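Local atomic coordinates of putidaredoxin reductase (Pseudomonas putida, PDB entry 1Q1R), a protein that probably passes electrons from NADH through its bound FAD to the iron-sulfur protein putidaredoxin, which supplies the cytochrome P450cam monooxygenase. Residues A[406-409]-A[410-413]. Sequence-based numbering, arbitrary orientation.
Sequences VPLK and EIIA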
ATOM      1  N   VAL A 406      -4.339  30.084  15.307  1.00 29.01           N
ATOM      2  CA  VAL A 406      -2.976  30.332  14.842  1.00 28.19           C
ATOM      3  C   VAL A 406      -2.691  29.482  13.603  1.00 28.60           C
ATOM      4  O   VAL A 406      -2.527  28.267  13.704  1.00 28.30           O
ATOM      5  CB  VAL A 406      -1.945  29.961  15.931  1.00 27.95           C
ATOM      6  CG1 VAL A 406      -0.543  30.267  15.446  1.00 26.44           C
ATOM      7  CG2 VAL A 406      -2.250  30.718  17.220  1.00 26.28           C
ATOM      8  N   PRO A 407      -2.634  30.110  12.417  1.00 28.69           N
ATOM      9  CA  PRO A 407      -2.369  29.378  11.176  1.00 28.62           C
ATOM     10  C   PRO A 407      -1.085  28.551  11.231  1.00 28.86           C
ATOM     11  O   PRO A 407      -0.059  28.994  11.755  1.00 28.16           O
ATOM     12  CB  PRO A 407      -2.306  30.489  10.130  1.00 29.28           C
ATOM     13  CG  PRO A 407      -3.264  31.505  10.674  1.00 29.27           C
ATOM     14  CD  PRO A 407      -2.878  31.537  12.138  1.00 29.83           C
ATOM     15  N   LEU A 408      -1.150  27.343  10.682  1.00 28.37           N
ATOM     16  CA  LEU A 408      -0.006  26.444  10.672  1.00 28.50           C
ATOM     17  C   LEU A 408       1.163  27.095   9.939  1.00 28.18           C
ATOM     18  O   LEU A 408       2.322  26.907  10.310  1.00 27.21           O
ATOM     19  CB  LEU A 408      -0.399  25.120  10.010  1.00 29.78           C
ATOM     20  CG  LEU A 408       0.449  23.884  10.314  1.00 30.67           C
ATOM     21  CD1 LEU A 408       0.598  23.699  11.821  1.00 31.09           C
ATOM     22  CD2 LEU A 408      -0.217  22.659   9.690  1.00 29.53           C
ATOM     23  N   LYS A 409       0.852  27.877   8.911  1.00 28.65           N
ATOM     24  CA  LYS A 409       1.876  28.567   8.135  1.00 28.67           C
ATOM     25  C   LYS A 409       2.734  29.450   9.045  1.00 27.68           C
ATOM     26  O   LYS A 409       3.953  29.487   8.910  1.00 26.25           O
ATOM     27  CB  LYS A 409       1.230  29.442   7.058  1.00 31.72           C
ATOM     28  CG  LYS A 409       2.239  30.159   6.164  1.00 35.78           C
ATOM     29  CD  LYS A 409       1.657  31.436   5.557  1.00 38.63           C
ATOM     30  CE  LYS A 409       0.415  31.163   4.723  1.00 41.16           C
ATOM     31  NZ  LYS A 409      -0.158  32.423   4.156  1.00 43.99           N
ATOM     32  N   GLU A 410       2.097  30.159   9.971  1.00 27.59           N
ATOM     33  CA  GLU A 410       2.834  31.035  10.876  1.00 28.34           C
ATOM     34  C   GLU A 410       3.614  30.259  11.928  1.00 27.69           C
ATOM     35  O   GLU A 410       4.673  30.703  12.370  1.00 27.16           O
ATOM     36  CB  GLU A 410       1.892  32.045  11.536  1.00 30.16           C
ATOM     37  CG  GLU A 410       1.425  33.137  10.573  1.00 33.51           C
ATOM     38  CD  GLU A 410       2.584  33.771   9.789  1.00 36.57           C
ATOM     39  OE1 GLU A 410       3.463  34.425  10.407  1.00 36.28           O
ATOM     40  OE2 GLU A 410       2.616  33.609   8.544  1.00 38.03           O
ATOM     41  N   ILE A 411       3.100  29.099  12.324  1.00 27.39           N
ATOM     42  CA  ILE A 411       3.792  28.268  13.302  1.00 27.56           C
ATOM     43  C   ILE A 411       5.078  27.791  12.629  1.00 27.55           C
ATOM     44  O   ILE A 411       6.152  27.749  13.239  1.00 26.10           O
ATOM     45  CB  ILE A 411       2.931  27.050  13.706  1.00 27.30           C
ATOM     46  CG1 ILE A 411       1.656  27.533  14.406  1.00 28.02           C
ATOM     47  CG2 ILE A 411       3.727  26.123  14.617  1.00 27.97           C
ATOM     48  CD1 ILE A 411       0.654  26.431  14.724  1.00 26.94           C
ATOM     49  N   ILE A 412       4.954  27.447  11.353  1.00 27.89           N
ATOM     50  CA  ILE A 412       6.086  26.986  10.568  1.00 29.07           C
ATOM     51  C   ILE A 412       7.083  28.120  10.363  1.00 29.19           C
ATOM     52  O   ILE A 412       8.291  27.931  10.508  1.00 30.24           O
ATOM     53  CB  ILE A 412       5.612  26.455   9.201  1.00 29.78           C
ATOM     54  CG1 ILE A 412       4.787  25.179   9.413  1.00 30.04           C
ATOM     55  CG2 ILE A 412       6.808  26.214   8.284  1.00 29.57           C
ATOM     56  CD1 ILE A 412       4.077  24.692   8.169  1.00 30.11           C
ATOM     57  N   ALA A 413       6.575  29.303  10.036  1.00 29.35           N
ATOM     58  CA  ALA A 413       7.431  30.462   9.821  1.00 29.87           C
ATOM     59  C   ALA A 413       8.285  30.714  11.054  1.00 30.42           C
ATOM     60  O   ALA A 413       9.496  30.927  10.957  1.00 30.49           O
ATOM     61  CB  ALA A 413       6.582  31.690   9.510  1.00 29.15           C
TER
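Val406 holds CG1 opposite its own backbone N (chi1 -178°), while Ile411 places CG1 beside its N and opposite its carbonyl carbon (chi1 -64°); with these two torsions the branches meet, CG1 to CG1 at 3.7 Å, the side chains crossing at about a right angle. Leu408, the first residue of the helix, adds to the same apolar patch, its CD1 lying 4.0 Å from CD1 of Ile411. Ile412 brings CG1 up to the oxygen end of the Leu408 carbonyl, 3.1 Å from Leu408 O, a tight approach.

Under these side chains the first turn of helix 408-421 closes. Pro407 sits at the N-cap, where its ring has no N-H to offer but its carbonyl serves the helix: Pro407 O takes the N-H of Ile411 at 3.2 Å, in the carbonyl plane, and a weaker, strongly bent bond from Glu410 N. The regular ladder follows, with Ile412 N to Leu408 O and Ala413 N to Lys409 O both at 2.9 Å.

The apolar side faces the rest of the C-terminal domain. Leu408 packs against Gln385 of helix 380-391 and Leu401 of helix 398-401, Ile411 against Leu400, and Ile412 against Leu394. Val406 O, just ahead of the helix, accepts a hydrogen bond from Arg353.

On the exposed side Lys409 and Glu410 run side by side in the same direction, yet Lys409 NZ and Glu410 OE2 remain 5.3 Å apart. At that separation any attraction between the opposite charges is probably weak, and the acidic group near the helix N-terminus is probably favoured by the helix dipole. Chemically, backbone hydrogen bonds and mostly buried aliphatic packing probably fix this start of the last helix, while the Lys409-Glu410 pair probably adds little.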